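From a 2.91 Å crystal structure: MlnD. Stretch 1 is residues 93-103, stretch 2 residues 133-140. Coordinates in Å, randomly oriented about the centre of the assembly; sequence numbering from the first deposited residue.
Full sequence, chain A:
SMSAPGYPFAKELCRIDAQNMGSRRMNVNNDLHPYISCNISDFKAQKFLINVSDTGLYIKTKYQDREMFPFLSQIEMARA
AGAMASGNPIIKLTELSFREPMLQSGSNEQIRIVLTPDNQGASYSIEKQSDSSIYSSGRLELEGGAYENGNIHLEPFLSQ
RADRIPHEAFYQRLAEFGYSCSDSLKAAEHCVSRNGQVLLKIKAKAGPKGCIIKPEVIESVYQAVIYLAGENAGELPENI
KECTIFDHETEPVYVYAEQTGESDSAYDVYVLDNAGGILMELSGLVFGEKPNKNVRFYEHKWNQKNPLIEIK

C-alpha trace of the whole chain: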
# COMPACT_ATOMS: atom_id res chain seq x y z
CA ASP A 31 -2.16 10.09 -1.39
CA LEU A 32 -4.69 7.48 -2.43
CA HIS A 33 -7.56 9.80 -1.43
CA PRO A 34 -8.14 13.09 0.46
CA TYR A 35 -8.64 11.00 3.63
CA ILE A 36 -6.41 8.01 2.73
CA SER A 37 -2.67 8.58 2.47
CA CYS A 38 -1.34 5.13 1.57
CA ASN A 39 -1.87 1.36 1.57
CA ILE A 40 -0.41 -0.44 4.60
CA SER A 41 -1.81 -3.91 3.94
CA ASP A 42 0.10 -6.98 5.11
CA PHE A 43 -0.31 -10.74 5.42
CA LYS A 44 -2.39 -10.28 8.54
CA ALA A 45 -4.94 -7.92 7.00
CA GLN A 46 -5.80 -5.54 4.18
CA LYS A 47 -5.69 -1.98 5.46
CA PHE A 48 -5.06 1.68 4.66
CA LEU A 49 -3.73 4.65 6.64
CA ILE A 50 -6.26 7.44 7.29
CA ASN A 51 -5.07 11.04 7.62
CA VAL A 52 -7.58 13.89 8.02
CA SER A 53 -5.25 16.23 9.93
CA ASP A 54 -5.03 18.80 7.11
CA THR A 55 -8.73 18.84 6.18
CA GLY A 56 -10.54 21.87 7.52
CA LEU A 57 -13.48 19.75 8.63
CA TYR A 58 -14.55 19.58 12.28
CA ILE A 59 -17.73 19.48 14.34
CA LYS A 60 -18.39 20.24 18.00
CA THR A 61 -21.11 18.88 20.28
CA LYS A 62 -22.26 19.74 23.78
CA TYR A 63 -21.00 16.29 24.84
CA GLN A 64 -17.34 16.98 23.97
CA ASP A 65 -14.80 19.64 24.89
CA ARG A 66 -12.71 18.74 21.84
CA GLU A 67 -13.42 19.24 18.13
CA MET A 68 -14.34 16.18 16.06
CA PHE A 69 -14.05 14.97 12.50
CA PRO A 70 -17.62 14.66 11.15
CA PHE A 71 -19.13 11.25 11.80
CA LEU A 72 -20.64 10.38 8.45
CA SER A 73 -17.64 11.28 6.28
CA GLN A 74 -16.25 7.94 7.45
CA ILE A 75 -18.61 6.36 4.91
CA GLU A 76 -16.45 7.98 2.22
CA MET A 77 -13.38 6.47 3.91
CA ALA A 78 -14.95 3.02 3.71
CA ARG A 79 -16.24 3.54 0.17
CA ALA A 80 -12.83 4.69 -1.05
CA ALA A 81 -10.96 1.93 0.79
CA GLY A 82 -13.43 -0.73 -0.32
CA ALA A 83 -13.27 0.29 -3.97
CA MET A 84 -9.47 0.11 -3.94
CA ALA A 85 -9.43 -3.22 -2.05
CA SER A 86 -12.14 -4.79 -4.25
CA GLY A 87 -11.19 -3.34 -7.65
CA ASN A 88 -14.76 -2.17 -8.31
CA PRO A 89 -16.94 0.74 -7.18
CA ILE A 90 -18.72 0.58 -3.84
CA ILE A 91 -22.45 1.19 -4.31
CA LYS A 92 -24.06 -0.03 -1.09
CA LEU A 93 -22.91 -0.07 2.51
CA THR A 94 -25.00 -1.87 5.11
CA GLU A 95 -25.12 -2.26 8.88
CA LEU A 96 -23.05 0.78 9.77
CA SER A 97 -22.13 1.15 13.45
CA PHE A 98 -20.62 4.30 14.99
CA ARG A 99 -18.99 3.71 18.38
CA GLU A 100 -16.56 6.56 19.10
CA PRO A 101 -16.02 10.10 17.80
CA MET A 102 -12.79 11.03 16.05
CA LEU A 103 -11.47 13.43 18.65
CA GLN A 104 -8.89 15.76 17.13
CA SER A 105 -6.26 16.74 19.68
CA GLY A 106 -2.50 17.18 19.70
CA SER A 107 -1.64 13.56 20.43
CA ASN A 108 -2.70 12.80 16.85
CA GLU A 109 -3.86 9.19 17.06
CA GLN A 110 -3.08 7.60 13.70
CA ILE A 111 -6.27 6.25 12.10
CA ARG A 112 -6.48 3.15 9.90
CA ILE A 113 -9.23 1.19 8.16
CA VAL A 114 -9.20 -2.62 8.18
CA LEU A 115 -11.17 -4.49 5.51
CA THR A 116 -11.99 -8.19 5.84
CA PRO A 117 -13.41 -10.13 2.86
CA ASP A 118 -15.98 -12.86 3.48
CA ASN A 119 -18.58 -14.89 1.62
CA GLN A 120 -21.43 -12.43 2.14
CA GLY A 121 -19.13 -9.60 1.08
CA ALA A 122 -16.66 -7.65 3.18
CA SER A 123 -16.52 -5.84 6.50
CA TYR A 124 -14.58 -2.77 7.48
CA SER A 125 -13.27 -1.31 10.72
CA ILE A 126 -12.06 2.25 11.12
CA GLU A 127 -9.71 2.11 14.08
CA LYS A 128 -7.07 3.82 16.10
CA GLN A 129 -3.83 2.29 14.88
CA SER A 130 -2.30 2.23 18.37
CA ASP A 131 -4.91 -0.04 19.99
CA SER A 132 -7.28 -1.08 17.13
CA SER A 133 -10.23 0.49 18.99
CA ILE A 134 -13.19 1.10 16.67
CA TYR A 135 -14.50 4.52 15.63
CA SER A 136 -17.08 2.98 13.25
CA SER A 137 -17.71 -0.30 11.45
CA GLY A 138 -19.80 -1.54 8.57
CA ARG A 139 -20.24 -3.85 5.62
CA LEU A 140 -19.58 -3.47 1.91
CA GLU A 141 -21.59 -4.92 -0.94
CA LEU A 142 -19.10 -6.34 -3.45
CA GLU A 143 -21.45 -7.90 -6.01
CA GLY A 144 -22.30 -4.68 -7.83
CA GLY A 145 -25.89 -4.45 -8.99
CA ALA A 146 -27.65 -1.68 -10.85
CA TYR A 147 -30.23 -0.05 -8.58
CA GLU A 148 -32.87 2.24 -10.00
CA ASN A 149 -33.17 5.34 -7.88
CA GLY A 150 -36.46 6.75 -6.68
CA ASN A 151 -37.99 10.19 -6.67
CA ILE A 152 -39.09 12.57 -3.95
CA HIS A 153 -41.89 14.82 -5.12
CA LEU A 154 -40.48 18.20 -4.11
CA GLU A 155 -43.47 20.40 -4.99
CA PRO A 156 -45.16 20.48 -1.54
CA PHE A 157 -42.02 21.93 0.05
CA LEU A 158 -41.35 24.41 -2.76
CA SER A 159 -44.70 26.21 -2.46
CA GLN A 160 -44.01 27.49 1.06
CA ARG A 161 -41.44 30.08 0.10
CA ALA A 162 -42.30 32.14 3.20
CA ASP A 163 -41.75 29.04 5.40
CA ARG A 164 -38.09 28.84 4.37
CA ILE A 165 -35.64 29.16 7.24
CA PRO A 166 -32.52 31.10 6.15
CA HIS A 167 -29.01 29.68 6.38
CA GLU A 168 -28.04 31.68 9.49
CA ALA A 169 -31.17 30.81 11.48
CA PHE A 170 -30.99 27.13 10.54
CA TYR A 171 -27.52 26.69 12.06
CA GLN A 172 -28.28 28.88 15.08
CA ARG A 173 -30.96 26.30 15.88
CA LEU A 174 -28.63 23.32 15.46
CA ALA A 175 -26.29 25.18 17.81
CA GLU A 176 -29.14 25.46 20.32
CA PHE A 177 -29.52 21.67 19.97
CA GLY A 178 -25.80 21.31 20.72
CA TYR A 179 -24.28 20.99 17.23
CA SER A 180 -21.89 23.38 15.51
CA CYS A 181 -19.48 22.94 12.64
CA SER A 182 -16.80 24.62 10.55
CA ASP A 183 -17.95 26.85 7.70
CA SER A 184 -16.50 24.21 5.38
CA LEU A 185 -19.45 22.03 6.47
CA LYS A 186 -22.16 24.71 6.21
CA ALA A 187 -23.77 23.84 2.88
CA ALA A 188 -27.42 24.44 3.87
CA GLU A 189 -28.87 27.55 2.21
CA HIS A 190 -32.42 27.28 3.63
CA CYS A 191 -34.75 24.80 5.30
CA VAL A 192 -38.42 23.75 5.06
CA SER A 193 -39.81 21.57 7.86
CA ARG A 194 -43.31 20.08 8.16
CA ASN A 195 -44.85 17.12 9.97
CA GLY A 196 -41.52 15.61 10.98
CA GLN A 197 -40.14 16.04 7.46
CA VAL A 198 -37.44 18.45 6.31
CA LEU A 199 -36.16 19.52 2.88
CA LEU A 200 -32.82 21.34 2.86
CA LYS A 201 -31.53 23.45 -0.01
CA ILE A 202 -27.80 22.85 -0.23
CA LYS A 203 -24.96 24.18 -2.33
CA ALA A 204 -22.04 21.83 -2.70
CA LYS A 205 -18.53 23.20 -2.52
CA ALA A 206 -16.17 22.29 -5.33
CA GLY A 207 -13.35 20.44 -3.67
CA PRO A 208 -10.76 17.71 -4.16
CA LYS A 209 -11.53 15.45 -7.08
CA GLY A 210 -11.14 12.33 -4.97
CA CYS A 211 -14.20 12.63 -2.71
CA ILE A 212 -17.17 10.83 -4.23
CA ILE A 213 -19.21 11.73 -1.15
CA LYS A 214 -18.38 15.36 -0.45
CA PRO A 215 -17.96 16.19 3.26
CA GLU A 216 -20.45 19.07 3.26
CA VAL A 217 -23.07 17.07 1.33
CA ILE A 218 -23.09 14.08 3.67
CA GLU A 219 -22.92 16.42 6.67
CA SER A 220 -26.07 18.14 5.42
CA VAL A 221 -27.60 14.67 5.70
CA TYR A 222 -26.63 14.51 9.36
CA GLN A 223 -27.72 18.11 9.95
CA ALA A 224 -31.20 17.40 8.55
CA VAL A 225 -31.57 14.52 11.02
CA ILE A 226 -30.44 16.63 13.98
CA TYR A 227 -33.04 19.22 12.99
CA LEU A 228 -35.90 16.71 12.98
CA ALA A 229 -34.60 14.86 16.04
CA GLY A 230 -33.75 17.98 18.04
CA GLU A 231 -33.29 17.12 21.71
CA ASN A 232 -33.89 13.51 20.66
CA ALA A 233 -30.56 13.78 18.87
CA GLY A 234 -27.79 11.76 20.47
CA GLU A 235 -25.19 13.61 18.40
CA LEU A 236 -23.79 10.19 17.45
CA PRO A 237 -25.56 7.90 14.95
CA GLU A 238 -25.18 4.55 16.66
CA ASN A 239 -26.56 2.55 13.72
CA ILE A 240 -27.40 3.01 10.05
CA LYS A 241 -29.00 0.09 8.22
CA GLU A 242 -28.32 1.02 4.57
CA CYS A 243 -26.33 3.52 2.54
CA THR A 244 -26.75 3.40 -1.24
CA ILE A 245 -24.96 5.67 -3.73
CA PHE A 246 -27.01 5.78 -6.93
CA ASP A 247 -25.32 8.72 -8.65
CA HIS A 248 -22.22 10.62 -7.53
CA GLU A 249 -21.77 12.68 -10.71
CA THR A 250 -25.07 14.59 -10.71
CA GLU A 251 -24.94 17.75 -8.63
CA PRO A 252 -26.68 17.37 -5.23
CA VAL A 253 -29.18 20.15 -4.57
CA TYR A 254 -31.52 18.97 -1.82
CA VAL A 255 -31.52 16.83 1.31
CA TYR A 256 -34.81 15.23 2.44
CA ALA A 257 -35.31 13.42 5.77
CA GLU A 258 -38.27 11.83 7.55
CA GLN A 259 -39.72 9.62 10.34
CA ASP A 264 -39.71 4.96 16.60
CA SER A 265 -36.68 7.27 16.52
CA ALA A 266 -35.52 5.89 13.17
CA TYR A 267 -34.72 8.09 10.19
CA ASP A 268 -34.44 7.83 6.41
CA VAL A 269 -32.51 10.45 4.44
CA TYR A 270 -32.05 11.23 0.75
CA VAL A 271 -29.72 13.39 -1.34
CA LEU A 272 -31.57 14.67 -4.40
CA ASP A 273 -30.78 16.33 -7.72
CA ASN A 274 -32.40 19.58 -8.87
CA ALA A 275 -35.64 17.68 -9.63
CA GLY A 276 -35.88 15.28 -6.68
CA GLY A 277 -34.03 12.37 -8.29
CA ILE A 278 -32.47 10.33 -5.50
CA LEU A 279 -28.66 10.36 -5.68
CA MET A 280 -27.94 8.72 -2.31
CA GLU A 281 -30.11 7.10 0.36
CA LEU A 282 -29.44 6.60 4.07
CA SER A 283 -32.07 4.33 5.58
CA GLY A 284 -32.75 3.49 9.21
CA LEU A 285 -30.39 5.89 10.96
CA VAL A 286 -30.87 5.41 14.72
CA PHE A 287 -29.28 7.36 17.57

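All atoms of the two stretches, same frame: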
# COMPACT_ATOMS: atom_id res chain seq x y z
N LEU A 93 -23.50 0.26 1.23
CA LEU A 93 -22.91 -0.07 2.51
C LEU A 93 -24.07 -0.39 3.45
O LEU A 93 -25.10 0.29 3.41
CB LEU A 93 -22.06 1.07 3.07
CG LEU A 93 -20.93 1.50 2.13
CD1 LEU A 93 -21.42 2.59 1.18
CD2 LEU A 93 -19.67 1.92 2.86
N THR A 94 -23.92 -1.44 4.24
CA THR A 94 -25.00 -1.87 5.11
C THR A 94 -24.47 -2.05 6.52
O THR A 94 -23.27 -2.23 6.74
CB THR A 94 -25.65 -3.17 4.60
OG1 THR A 94 -24.70 -4.25 4.66
CG2 THR A 94 -26.10 -2.99 3.15
N GLU A 95 -25.39 -1.97 7.48
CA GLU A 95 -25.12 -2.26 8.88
C GLU A 95 -23.94 -1.44 9.39
O GLU A 95 -22.92 -1.97 9.84
CB GLU A 95 -24.88 -3.75 9.08
CG GLU A 95 -25.90 -4.65 8.42
CD GLU A 95 -25.54 -6.11 8.58
OE1 GLU A 95 -24.66 -6.40 9.42
OE2 GLU A 95 -26.14 -6.94 7.86
N LEU A 96 -24.07 -0.13 9.28
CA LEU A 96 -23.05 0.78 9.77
C LEU A 96 -23.23 1.00 11.27
O LEU A 96 -24.35 1.13 11.76
CB LEU A 96 -23.11 2.12 9.04
CG LEU A 96 -22.98 2.08 7.52
CD1 LEU A 96 -24.33 1.82 6.85
CD2 LEU A 96 -22.39 3.39 7.02
N SER A 97 -22.11 1.00 12.00
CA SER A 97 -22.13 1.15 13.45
C SER A 97 -21.09 2.19 13.85
O SER A 97 -19.90 2.01 13.55
CB SER A 97 -21.86 -0.18 14.14
OG SER A 97 -21.90 -0.04 15.54
N PHE A 98 -21.52 3.25 14.52
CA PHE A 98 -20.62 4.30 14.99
C PHE A 98 -20.49 4.19 16.50
O PHE A 98 -21.48 4.28 17.23
CB PHE A 98 -21.13 5.68 14.58
CG PHE A 98 -21.13 5.89 13.09
CD1 PHE A 98 -22.15 5.39 12.29
CD2 PHE A 98 -20.09 6.57 12.48
CE1 PHE A 98 -22.14 5.59 10.92
CE2 PHE A 98 -20.08 6.77 11.11
CZ PHE A 98 -21.10 6.27 10.33
N ARG A 99 -19.25 4.00 16.97
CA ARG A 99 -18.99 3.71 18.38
C ARG A 99 -18.22 4.79 19.11
O ARG A 99 -18.44 4.97 20.31
CB ARG A 99 -18.22 2.39 18.49
CG ARG A 99 -19.10 1.18 18.26
CD ARG A 99 -18.30 -0.09 18.10
NE ARG A 99 -17.34 -0.30 19.18
CZ ARG A 99 -16.71 -1.45 19.38
NH1 ARG A 99 -16.93 -2.48 18.58
NH2 ARG A 99 -15.84 -1.55 20.37
N GLU A 100 -17.32 5.50 18.45
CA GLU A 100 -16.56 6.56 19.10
C GLU A 100 -16.38 7.72 18.14
O GLU A 100 -16.29 7.52 16.92
CB GLU A 100 -15.17 6.07 19.56
CG GLU A 100 -15.20 5.07 20.71
CD GLU A 100 -15.74 5.65 22.01
OE1 GLU A 100 -15.73 6.90 22.15
OE2 GLU A 100 -16.16 4.86 22.89
N PRO A 101 -16.36 8.95 18.65
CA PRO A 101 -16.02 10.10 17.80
C PRO A 101 -14.53 10.22 17.56
O PRO A 101 -13.70 9.82 18.39
CB PRO A 101 -16.54 11.29 18.61
CG PRO A 101 -16.45 10.84 20.01
CD PRO A 101 -16.77 9.37 20.00
N MET A 102 -14.19 10.77 16.40
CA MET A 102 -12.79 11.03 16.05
C MET A 102 -12.37 12.34 16.69
O MET A 102 -12.37 13.41 16.08
CB MET A 102 -12.61 11.07 14.54
CG MET A 102 -12.84 9.73 13.85
SD MET A 102 -12.36 9.74 12.11
CE MET A 102 -12.48 7.99 11.72
N LEU A 103 -12.02 12.26 17.97
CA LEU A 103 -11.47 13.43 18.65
C LEU A 103 -10.20 13.87 17.94
O LEU A 103 -9.34 13.06 17.60
CB LEU A 103 -11.16 13.11 20.11
CG LEU A 103 -12.28 12.52 20.95
CD1 LEU A 103 -11.77 12.20 22.35
CD2 LEU A 103 -13.46 13.47 21.00
N SER A 133 -8.90 0.15 18.50
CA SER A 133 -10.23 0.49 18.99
C SER A 133 -11.07 1.16 17.90
O SER A 133 -10.58 2.02 17.17
CB SER A 133 -10.11 1.39 20.21
OG SER A 133 -9.51 2.62 19.85
N ILE A 134 -12.34 0.77 17.82
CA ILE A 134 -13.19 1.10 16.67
C ILE A 134 -13.81 2.49 16.83
O ILE A 134 -14.40 2.80 17.87
CB ILE A 134 -14.27 0.03 16.48
CG1 ILE A 134 -13.62 -1.32 16.14
CG2 ILE A 134 -15.27 0.43 15.39
CD1 ILE A 134 -14.58 -2.50 16.12
N TYR A 135 -13.68 3.32 15.79
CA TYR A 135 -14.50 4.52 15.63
C TYR A 135 -15.86 4.18 15.02
O TYR A 135 -16.90 4.62 15.51
CB TYR A 135 -13.79 5.56 14.77
CG TYR A 135 -12.59 6.24 15.40
CD1 TYR A 135 -12.75 7.14 16.44
CD2 TYR A 135 -11.31 6.00 14.94
CE1 TYR A 135 -11.67 7.77 17.01
CE2 TYR A 135 -10.21 6.62 15.50
CZ TYR A 135 -10.40 7.51 16.54
OH TYR A 135 -9.32 8.14 17.11
N SER A 136 -15.85 3.40 13.93
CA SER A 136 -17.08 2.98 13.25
C SER A 136 -16.78 1.70 12.49
O SER A 136 -15.62 1.38 12.21
CB SER A 136 -17.61 4.06 12.31
OG SER A 136 -17.00 3.98 11.03
N SER A 137 -17.83 0.96 12.17
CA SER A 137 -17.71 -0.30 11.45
C SER A 137 -18.89 -0.45 10.51
O SER A 137 -19.93 0.19 10.68
CB SER A 137 -17.63 -1.51 12.39
OG SER A 137 -18.72 -1.56 13.28
N GLY A 138 -18.73 -1.31 9.52
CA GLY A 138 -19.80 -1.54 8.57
C GLY A 138 -19.45 -2.65 7.60
O GLY A 138 -18.43 -3.32 7.73
N ARG A 139 -20.36 -2.84 6.65
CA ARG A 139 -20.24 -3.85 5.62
C ARG A 139 -20.23 -3.19 4.24
O ARG A 139 -20.71 -2.07 4.06
CB ARG A 139 -21.37 -4.85 5.70
CG ARG A 139 -21.24 -5.78 6.88
CD ARG A 139 -22.32 -6.82 6.84
NE ARG A 139 -22.31 -7.54 5.57
CZ ARG A 139 -21.41 -8.46 5.23
NH1 ARG A 139 -20.45 -8.81 6.07
NH2 ARG A 139 -21.49 -9.04 4.04
N LEU A 140 -19.69 -3.93 3.28
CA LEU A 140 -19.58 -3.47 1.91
C LEU A 140 -20.20 -4.51 0.99
O LEU A 140 -19.93 -5.71 1.13
CB LEU A 140 -18.12 -3.25 1.53
CG LEU A 140 -17.36 -2.34 2.49
CD1 LEU A 140 -15.86 -2.57 2.39
CD2 LEU A 140 -17.70 -0.89 2.18

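How do the two backbones meet? They run antiparallel, the axes of 96-98 and 136-140 lying at 175° and approaching to 4.5 Å. T94 and R139 exchange hydrogen bonds, T94 N to R139 O at 3.3 Å and R139 N to T94 O at 3.0 Å; S97 and S137 do the same, with S97 N to S137 O and S137 N to S97 O both 2.7 Å.

What happens between these pairs? The register slips by one residue, a beta bulge, where E95 adopts positive phi and the chain turns a corner. G138 CA comes within 3.4 Å of E95 O in a CA-H...O contact; a CB here would point toward the first stretch, about 3.7 Å from L96 CA. Beyond F98, Y135 O accepts hydrogen bonds from both R99 N (2.8 Å) and E100 N (3.1 Å).

Which side chains are buried? L93, F98, S136 and L140 share one face. L93 CD2 meets L140 CD2 at 3.5 Å, while small S136 brings CB to 3.5 Å from F98 CD2. Further along, M102 CG lies over the Y135 ring, 3.8 Å from its centroid, a CH-pi contact between an apolar methylene and the ring face.

What occupies the more open face? T94, S97, S137 and R139 do, all partly exposed; S97 CB lies 3.5 Å from S137 OG. R139 packs its CB against T94 OG1, 3.5 Å away, and its chain then bends at chi3 (p). Beside them, E95 OE2 stays 4.5 Å from R139 NE, giving charge proximity without a salt bridge.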